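Local structure of suppressor protein MPT5 (Saccharomyces cerevisiae, 5BZ1) at residues A[56-61]-A[90-95]. The protein binds specific sequences in the 3'-untranslated regions of target mRNAs through its Pumilio homology domain and regulates their expression after transcription. Residues are numbered along the deposited sequence; the frame is centred on the assembly and turned at random.
Sequences LILDPF and FQISIN. With nucleotides of chain B.
Leu58 reaches from the end of helix 53-57 to three residues of 90-95, its two methyls parting towards different partners. Leu58 CB lies 4.2 Å from OD1 of Asn95. CG stands anti to the carbonyl carbon (chi1 -55°), and from it the methyls diverge. Leu58 CD2 sits 3.6 Å from CG of Asn95 and also meets the CA of Ile92, while Leu58 CD1 touches NE2 of Gln91 at 3.5 Å, the two side chains crossing at about a right angle. A forked leucine suits this place because one methyl reaches Gln91 while the other packs against Asn95 and Ile92; Gln91, extended beyond CG, brings its amide to the methyl at the exposed margin. An alanine in place of Leu58 would probably open a gap beside Asn95 and Ile92 and leave the end of Gln91 freer to move.

Deeper in, the beta-branched Ile57 and Ile92 meet through their CG2 methyls, 3.7 Å apart, and Leu102 of the next helix also packs on Ile92. A water donates to Leu58 O (2.8 Å) and accepts from ND2 of Asn95 (3.0 Å). Asn95 OD1 caps the following helix, accepting from Tyr97 N and Gly98 N; a short side chain ending in oxygen suits this. Asp59 OD2 likewise takes Phe61 N and Gly62 N, and the Phe61 ring reaches ribose O4' and base N3 of A10 of chain B. The caps recur at equivalent turns of Pumilio repeats 2 and 3, whose side-by-side packing through Ile57 and Leu58 is typical of the curved PUF scaffold.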
ATOM      1  N   LEU A  56     -16.451   7.562 -26.659  1.00 24.02           N
ATOM      2  CA  LEU A  56     -15.081   7.906 -27.028  1.00 25.16           C
ATOM      3  C   LEU A  56     -14.068   7.508 -25.951  1.00 29.83           C
ATOM      4  O   LEU A  56     -12.989   6.997 -26.258  1.00 26.56           O
ATOM      5  CB  LEU A  56     -14.979   9.401 -27.329  1.00 28.49           C
ATOM      6  CG  LEU A  56     -15.831   9.869 -28.508  1.00 35.61           C
ATOM      7  CD1 LEU A  56     -15.674  11.363 -28.742  1.00 34.99           C
ATOM      8  CD2 LEU A  56     -15.467   9.094 -29.762  1.00 31.24           C
ATOM      9  N   ILE A  57     -14.428   7.741 -24.692  1.00 26.05           N
ATOM     10  CA  ILE A  57     -13.592   7.374 -23.550  1.00 25.60           C
ATOM     11  C   ILE A  57     -13.239   5.884 -23.573  1.00 27.65           C
ATOM     12  O   ILE A  57     -12.143   5.485 -23.169  1.00 29.14           O
ATOM     13  CB  ILE A  57     -14.293   7.761 -22.225  1.00 29.19           C
ATOM     14  CG1 ILE A  57     -14.069   9.244 -21.929  1.00 27.27           C
ATOM     15  CG2 ILE A  57     -13.803   6.914 -21.055  1.00 27.30           C
ATOM     16  CD1 ILE A  57     -14.963   9.799 -20.835  1.00 29.99           C
ATOM     17  N   LEU A  58     -14.164   5.074 -24.081  1.00 29.55           N
ATOM     18  CA  LEU A  58     -13.980   3.629 -24.140  1.00 30.84           C
ATOM     19  C   LEU A  58     -13.390   3.149 -25.470  1.00 32.34           C
ATOM     20  O   LEU A  58     -13.154   1.951 -25.650  1.00 32.75           O
ATOM     21  CB  LEU A  58     -15.316   2.929 -23.883  1.00 28.63           C
ATOM     22  CG  LEU A  58     -16.016   3.308 -22.578  1.00 27.32           C
ATOM     23  CD1 LEU A  58     -17.383   2.658 -22.489  1.00 28.82           C
ATOM     24  CD2 LEU A  58     -15.166   2.901 -21.388  1.00 28.77           C
ATOM     25  N   ASP A  59     -13.146   4.078 -26.391  1.00 30.45           N
ATOM     26  CA  ASP A  59     -12.749   3.720 -27.750  1.00 30.16           C
ATOM     27  C   ASP A  59     -11.234   3.570 -27.886  1.00 30.83           C
ATOM     28  O   ASP A  59     -10.478   4.344 -27.297  1.00 29.44           O
ATOM     29  CB  ASP A  59     -13.263   4.771 -28.736  1.00 28.51           C
ATOM     30  CG  ASP A  59     -13.122   4.338 -30.179  1.00 33.44           C
ATOM     31  OD1 ASP A  59     -14.023   3.627 -30.675  1.00 34.32           O
ATOM     32  OD2 ASP A  59     -12.108   4.703 -30.813  1.00 30.54           O
ATOM     33  N   PRO A  60     -10.792   2.559 -28.657  1.00 29.99           N
ATOM     34  CA  PRO A  60      -9.367   2.276 -28.883  1.00 30.95           C
ATOM     35  C   PRO A  60      -8.591   3.486 -29.399  1.00 35.60           C
ATOM     36  O   PRO A  60      -7.402   3.610 -29.101  1.00 33.98           O
ATOM     37  CB  PRO A  60      -9.397   1.190 -29.959  1.00 34.51           C
ATOM     38  CG  PRO A  60     -10.690   0.481 -29.733  1.00 39.99           C
ATOM     39  CD  PRO A  60     -11.661   1.544 -29.285  1.00 33.29           C
ATOM     40  N   PHE A  61      -9.252   4.351 -30.165  1.00 29.84           N
ATOM     41  CA  PHE A  61      -8.611   5.542 -30.701  1.00 31.57           C
ATOM     42  C   PHE A  61      -9.197   6.813 -30.086  1.00 32.64           C
ATOM     43  O   PHE A  61      -8.476   7.786 -29.857  1.00 30.16           O
ATOM     44  CB  PHE A  61      -8.714   5.560 -32.231  1.00 33.05           C
ATOM     45  CG  PHE A  61      -8.131   4.338 -32.885  1.00 37.22           C
ATOM     46  CD1 PHE A  61      -6.763   4.091 -32.826  1.00 38.20           C
ATOM     47  CD2 PHE A  61      -8.946   3.428 -33.548  1.00 39.89           C
ATOM     48  CE1 PHE A  61      -6.219   2.959 -33.415  1.00 44.91           C
ATOM     49  CE2 PHE A  61      -8.408   2.295 -34.143  1.00 44.51           C
ATOM     50  CZ  PHE A  61      -7.043   2.061 -34.077  1.00 48.94           C
ATOM     51  N   PHE A  90     -17.319   3.339 -12.823  1.00 24.53           N
ATOM     52  CA  PHE A  90     -16.996   1.922 -12.656  1.00 26.61           C
ATOM     53  C   PHE A  90     -16.738   1.257 -14.000  1.00 26.68           C
ATOM     54  O   PHE A  90     -15.732   0.572 -14.181  1.00 28.15           O
ATOM     55  CB  PHE A  90     -18.103   1.160 -11.918  1.00 24.81           C
ATOM     56  CG  PHE A  90     -17.840  -0.324 -11.813  1.00 30.02           C
ATOM     57  CD1 PHE A  90     -16.931  -0.814 -10.884  1.00 29.98           C
ATOM     58  CD2 PHE A  90     -18.490  -1.227 -12.649  1.00 27.24           C
ATOM     59  CE1 PHE A  90     -16.675  -2.178 -10.783  1.00 28.03           C
ATOM     60  CE2 PHE A  90     -18.240  -2.593 -12.558  1.00 30.20           C
ATOM     61  CZ  PHE A  90     -17.330  -3.069 -11.621  1.00 28.83           C
ATOM     62  N   GLN A  91     -17.666   1.451 -14.931  1.00 26.20           N
ATOM     63  CA  GLN A  91     -17.550   0.889 -16.275  1.00 26.72           C
ATOM     64  C   GLN A  91     -16.286   1.384 -16.970  1.00 25.37           C
ATOM     65  O   GLN A  91     -15.592   0.628 -17.655  1.00 29.78           O
ATOM     66  CB  GLN A  91     -18.776   1.274 -17.104  1.00 27.58           C
ATOM     67  CG  GLN A  91     -18.644   0.967 -18.590  1.00 31.04           C
ATOM     68  CD  GLN A  91     -19.805   1.513 -19.389  1.00 34.36           C
ATOM     69  OE1 GLN A  91     -20.619   2.276 -18.872  1.00 35.61           O
ATOM     70  NE2 GLN A  91     -19.890   1.122 -20.655  1.00 39.29           N
ATOM     71  N   ILE A  92     -15.992   2.663 -16.780  1.00 23.32           N
ATOM     72  CA  ILE A  92     -14.819   3.274 -17.379  1.00 20.46           C
ATOM     73  C   ILE A  92     -13.520   2.729 -16.777  1.00 23.73           C
ATOM     74  O   ILE A  92     -12.575   2.426 -17.504  1.00 24.33           O
ATOM     75  CB  ILE A  92     -14.874   4.802 -17.226  1.00 24.56           C
ATOM     76  CG1 ILE A  92     -16.041   5.373 -18.040  1.00 22.82           C
ATOM     77  CG2 ILE A  92     -13.569   5.432 -17.668  1.00 19.69           C
ATOM     78  CD1 ILE A  92     -16.349   6.836 -17.749  1.00 23.07           C
ATOM     79  N   SER A  93     -13.482   2.600 -15.454  1.00 20.66           N
ATOM     80  CA  SER A  93     -12.267   2.197 -14.750  1.00 25.26           C
ATOM     81  C   SER A  93     -11.813   0.762 -15.051  1.00 28.75           C
ATOM     82  O   SER A  93     -10.617   0.480 -15.076  1.00 28.81           O
ATOM     83  CB  SER A  93     -12.441   2.394 -13.242  1.00 24.92           C
ATOM     84  OG  SER A  93     -12.782   3.734 -12.946  1.00 29.59           O
ATOM     85  N   ILE A  94     -12.767  -0.139 -15.273  1.00 26.79           N
ATOM     86  CA  ILE A  94     -12.441  -1.528 -15.590  1.00 27.51           C
ATOM     87  C   ILE A  94     -12.094  -1.704 -17.067  1.00 24.97           C
ATOM     88  O   ILE A  94     -11.659  -2.777 -17.488  1.00 28.94           O
ATOM     89  CB  ILE A  94     -13.595  -2.485 -15.257  1.00 32.50           C
ATOM     90  CG1 ILE A  94     -14.815  -2.184 -16.131  1.00 38.87           C
ATOM     91  CG2 ILE A  94     -13.951  -2.415 -13.775  1.00 34.41           C
ATOM     92  CD1 ILE A  94     -15.990  -3.106 -15.869  1.00 37.14           C
ATOM     93  N   ASN A  95     -12.306  -0.655 -17.856  1.00 26.64           N
ATOM     94  CA  ASN A  95     -12.043  -0.718 -19.291  1.00 26.34           C
ATOM     95  C   ASN A  95     -10.578  -0.413 -19.598  1.00 27.25           C
ATOM     96  O   ASN A  95      -9.996   0.502 -19.009  1.00 27.75           O
ATOM     97  CB  ASN A  95     -12.947   0.261 -20.038  1.00 22.63           C
ATOM     98  CG  ASN A  95     -12.946   0.029 -21.536  1.00 29.13           C
ATOM     99  OD1 ASN A  95     -12.203   0.671 -22.278  1.00 31.83           O
ATOM    100  ND2 ASN A  95     -13.785  -0.895 -21.989  1.00 31.01           N
TER
ATOM    101  P     A B  10      -0.364   0.218 -28.990  1.00 60.88           P
ATOM    102  OP1   A B  10       0.137  -0.907 -29.818  1.00 67.00           O
ATOM    103  OP2   A B  10       0.600   1.089 -28.271  1.00 65.94           O
ATOM    104  O5'   A B  10      -1.270   1.129 -29.930  1.00 60.14           O
ATOM    105  C5'   A B  10      -2.528   0.659 -30.401  1.00 61.37           C
ATOM    106  C4'   A B  10      -2.988   1.404 -31.627  1.00 68.02           C
ATOM    107  O4'   A B  10      -3.256   2.792 -31.278  1.00 70.04           O
ATOM    108  C3'   A B  10      -1.990   1.440 -32.785  1.00 74.08           C
ATOM    109  O3'   A B  10      -2.704   1.394 -34.020  1.00 78.96           O
ATOM    110  C2'   A B  10      -1.343   2.813 -32.627  1.00 77.89           C
ATOM    111  O2'   A B  10      -0.784   3.342 -33.812  1.00 85.09           O
ATOM    112  C1'   A B  10      -2.523   3.644 -32.137  1.00 74.32           C
ATOM    113  N9    A B  10      -2.154   4.863 -31.407  1.00 67.94           N
ATOM    114  C8    A B  10      -1.125   5.061 -30.521  1.00 63.74           C
ATOM    115  N7    A B  10      -1.070   6.282 -30.050  1.00 63.46           N
ATOM    116  C5    A B  10      -2.130   6.939 -30.665  1.00 60.74           C
ATOM    117  C6    A B  10      -2.614   8.262 -30.590  1.00 57.04           C
ATOM    118  N6    A B  10      -2.074   9.213 -29.824  1.00 60.89           N
ATOM    119  N1    A B  10      -3.694   8.578 -31.341  1.00 52.59           N
ATOM    120  C2    A B  10      -4.246   7.631 -32.111  1.00 57.22           C
ATOM    121  N3    A B  10      -3.882   6.359 -32.265  1.00 61.15           N
ATOM    122  C4    A B  10      -2.806   6.073 -31.507  1.00 62.91           C
TER
HETATM  123  O   HOH W   1     -13.902  -0.666 -25.007  1.00 42.04           O